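Local coordinates for protein probable aminotransferase (Pseudomonas aeruginosa, PDB 5YKR) that belongs to the class-III aminotransferases, a family of fold-type I enzymes, and carries pyridoxal phosphate on a lysine, at residues A214-D219 / R250-A255. Numbering follows the deposited sequence.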
ATOM      1  N   ALA A 214      -0.238  30.862   8.513  1.00 13.19           N
ATOM      2  CA  ALA A 214      -0.791  29.875   7.579  1.00 12.91           C
ATOM      3  C   ALA A 214      -2.235  29.472   7.911  1.00 12.78           C
ATOM      4  O   ALA A 214      -3.090  29.452   7.049  1.00 13.22           O
ATOM      5  CB  ALA A 214       0.095  28.630   7.553  1.00 13.53           C
ATOM      6  N   LEU A 215      -2.482  29.140   9.181  1.00 12.34           N
ATOM      7  CA  LEU A 215      -3.819  28.694   9.592  1.00 13.87           C
ATOM      8  C   LEU A 215      -4.877  29.796   9.514  1.00 14.36           C
ATOM      9  O   LEU A 215      -6.052  29.511   9.271  1.00 14.82           O
ATOM     10  CB  LEU A 215      -3.795  28.114  11.006  1.00 13.97           C
ATOM     11  CG  LEU A 215      -2.857  26.947  11.236  1.00 15.59           C
ATOM     12  CD1 LEU A 215      -3.031  26.412  12.659  1.00 15.93           C
ATOM     13  CD2 LEU A 215      -3.008  25.842  10.211  1.00 15.65           C
ATOM     14  N   ALA A 216      -4.435  31.052   9.675  1.00 14.50           N
ATOM     15  CA  ALA A 216      -5.371  32.172   9.709  1.00 16.21           C
ATOM     16  C   ALA A 216      -6.109  32.386   8.391  1.00 16.10           C
ATOM     17  O   ALA A 216      -7.145  33.042   8.347  1.00 17.48           O
ATOM     18  CB  ALA A 216      -4.645  33.472  10.114  1.00 19.14           C
ATOM     19  N   HIS A 217      -5.592  31.834   7.298  1.00 15.94           N
ATOM     20  CA  HIS A 217      -6.319  31.916   6.016  1.00 15.61           C
ATOM     21  C   HIS A 217      -7.667  31.206   6.050  1.00 15.25           C
ATOM     22  O   HIS A 217      -8.520  31.460   5.207  1.00 19.06           O
ATOM     23  CB  HIS A 217      -5.496  31.412   4.836  1.00 14.54           C
ATOM     24  CG  HIS A 217      -4.236  32.169   4.641  1.00 14.77           C
ATOM     25  ND1 HIS A 217      -4.183  33.418   4.051  1.00 17.44           N
ATOM     26  CD2 HIS A 217      -2.985  31.899   5.077  1.00 14.46           C
ATOM     27  CE1 HIS A 217      -2.925  33.821   4.055  1.00 17.74           C
ATOM     28  NE2 HIS A 217      -2.179  32.937   4.665  1.00 18.83           N
ATOM     29  N   GLY A 218      -7.848  30.255   6.970  1.00 15.36           N
ATOM     30  CA  GLY A 218      -9.156  29.624   7.099  1.00 16.93           C
ATOM     31  C   GLY A 218      -9.390  28.483   6.144  1.00 16.95           C
ATOM     32  O   GLY A 218     -10.502  27.982   6.076  1.00 21.48           O
ATOM     33  N   ASP A 219      -8.356  28.064   5.405  1.00 14.11           N
ATOM     34  CA  ASP A 219      -8.489  27.065   4.352  1.00 14.02           C
ATOM     35  C   ASP A 219      -7.669  25.803   4.616  1.00 14.12           C
ATOM     36  O   ASP A 219      -7.478  25.001   3.675  1.00 15.49           O
ATOM     37  CB  ASP A 219      -8.105  27.613   2.965  1.00 13.35           C
ATOM     38  CG  ASP A 219      -6.706  28.154   2.888  1.00 11.69           C
ATOM     39  OD1 ASP A 219      -5.914  28.050   3.834  1.00 12.84           O
ATOM     40  OD2 ASP A 219      -6.393  28.719   1.816  1.00 15.07           O
ATOM     41  N   ARG A 250      -6.225  23.879  17.706  1.00 17.15           N
ATOM     42  CA  ARG A 250      -7.535  23.972  18.365  1.00 19.77           C
ATOM     43  C   ARG A 250      -8.263  25.266  18.043  1.00 19.94           C
ATOM     44  O   ARG A 250      -9.457  25.244  17.666  1.00 20.52           O
ATOM     45  CB  ARG A 250      -7.398  23.817  19.857  1.00 21.62           C
ATOM     46  CG  ARG A 250      -7.313  22.365  20.179  1.00 24.74           C
ATOM     47  CD  ARG A 250      -6.919  22.164  21.596  1.00 28.06           C
ATOM     48  NE  ARG A 250      -6.974  20.758  21.930  1.00 27.99           N
ATOM     49  CZ  ARG A 250      -6.385  20.240  23.003  1.00 32.87           C
ATOM     50  NH1 ARG A 250      -5.656  21.005  23.832  1.00 29.26           N
ATOM     51  NH2 ARG A 250      -6.477  18.926  23.232  1.00 35.67           N
ATOM     52  N   ARG A 251      -7.530  26.372  18.117  1.00 18.65           N
ATOM     53  CA  ARG A 251      -8.144  27.687  17.963  1.00 20.69           C
ATOM     54  C   ARG A 251      -8.712  27.873  16.566  1.00 21.56           C
ATOM     55  O   ARG A 251      -9.787  28.436  16.384  1.00 26.72           O
ATOM     56  CB  ARG A 251      -7.127  28.752  18.320  1.00 22.92           C
ATOM     57  CG  ARG A 251      -7.678  30.174  18.175  1.00 25.62           C
ATOM     58  CD  ARG A 251      -7.025  31.180  19.066  1.00 29.00           C
ATOM     59  NE  ARG A 251      -5.586  31.020  19.199  1.00 27.97           N
ATOM     60  CZ  ARG A 251      -4.649  31.509  18.401  1.00 31.79           C
ATOM     61  NH1 ARG A 251      -4.944  32.248  17.326  1.00 33.26           N
ATOM     62  NH2 ARG A 251      -3.387  31.261  18.710  1.00 34.48           N
ATOM     63  N   HIS A 252      -8.021  27.294  15.585  1.00 17.56           N
ATOM     64  CA  HIS A 252      -8.440  27.396  14.184  1.00 18.05           C
ATOM     65  C   HIS A 252      -9.269  26.187  13.692  1.00 18.28           C
ATOM     66  O   HIS A 252      -9.619  26.117  12.494  1.00 17.56           O
ATOM     67  CB  HIS A 252      -7.206  27.603  13.288  1.00 17.70           C
ATOM     68  CG  HIS A 252      -6.551  28.919  13.449  1.00 19.13           C
ATOM     69  ND1 HIS A 252      -5.487  29.133  14.288  1.00 22.27           N
ATOM     70  CD2 HIS A 252      -6.836  30.099  12.880  1.00 19.06           C
ATOM     71  CE1 HIS A 252      -5.147  30.410  14.226  1.00 21.55           C
ATOM     72  NE2 HIS A 252      -5.941  31.006  13.373  1.00 21.15           N
ATOM     73  N   ASP A 253      -9.612  25.260  14.602  1.00 17.68           N
ATOM     74  CA  ASP A 253     -10.376  24.039  14.282  1.00 17.45           C
ATOM     75  C   ASP A 253      -9.734  23.318  13.088  1.00 15.81           C
ATOM     76  O   ASP A 253     -10.383  22.973  12.086  1.00 15.98           O
ATOM     77  CB  ASP A 253     -11.819  24.370  13.972  1.00 18.88           C
ATOM     78  CG  ASP A 253     -12.699  23.161  13.795  1.00 20.56           C
ATOM     79  OD1 ASP A 253     -12.531  22.221  14.559  1.00 24.33           O
ATOM     80  OD2 ASP A 253     -13.529  23.148  12.875  1.00 23.03           O
ATOM     81  N   VAL A 254      -8.428  23.111  13.250  1.00 13.64           N
ATOM     82  CA  VAL A 254      -7.602  22.417  12.279  1.00 13.36           C
ATOM     83  C   VAL A 254      -7.160  21.064  12.886  1.00 12.82           C
ATOM     84  O   VAL A 254      -6.684  21.034  14.000  1.00 13.67           O
ATOM     85  CB  VAL A 254      -6.371  23.243  11.885  1.00 14.12           C
ATOM     86  CG1 VAL A 254      -5.392  22.418  11.070  1.00 13.58           C
ATOM     87  CG2 VAL A 254      -6.811  24.507  11.114  1.00 14.79           C
ATOM     88  N   ALA A 255      -7.332  19.965  12.141  1.00 11.96           N
ATOM     89  CA  ALA A 255      -6.896  18.650  12.624  1.00 11.77           C
ATOM     90  C   ALA A 255      -5.398  18.583  12.786  1.00 11.23           C
ATOM     91  O   ALA A 255      -4.670  18.990  11.879  1.00 12.45           O
ATOM     92  CB  ALA A 255      -7.384  17.557  11.690  1.00 13.81           C
TER
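Two neighbouring helix-to-strand turns of the large alpha/beta domain meet where Leu215 of helix 208-215 lies against His252 and Val254, which follow helix 241-251. The leucine offers two surfaces. Its CB sits over one face of the imidazole, 3.9 Å from the centroid of the His252 ring and 16° off the ring normal, a CH-pi contact displaced toward the rim nearest CG and ND1. The two methyls divide: CD2 of Leu215 reaches CG2 of Val254 at 4.1 Å, while CD1 stays on the same side of the ring as CB, out past its rim, 4.0 Å from His252 ND1.

In His252, a chi1 of -69° sets CG anti to the carbonyl carbon, and the hydrogen bond from ND1 to Leu248 O, in the preceding turn of helix, restrains rotation of the ring. The remote side of the ring runs beside the backbone of 214-219, with CD2 of His252 3.7 Å from Leu215 O and NE2 3.9 Å from Ala216 CA, the latter approached obliquely.

Strand 220-225, helix 241-251 and strand 255-259 form a beta-alpha-beta crossover in the mixed sheet of the large domain, and helix 208-215 leads into the first of these two adjacent parallel strands. The first turn is a type I beta turn from Leu215 to Gly218, closed by Gly218 N to Leu215 O at 3.0 Å, with Gly218 at positive phi. The second is a Schellman motif with Asp253 as its C-prime residue, in which Asp253 N bonds to Arg250 O at 3.1 Å and Val254 N to Thr249 O. Beneath both turns, Leu215 and Val254 pack on Val220 and Val223 of strand 220-225, whereas a salt bridge between Arg251 and Glu212 links the two helices.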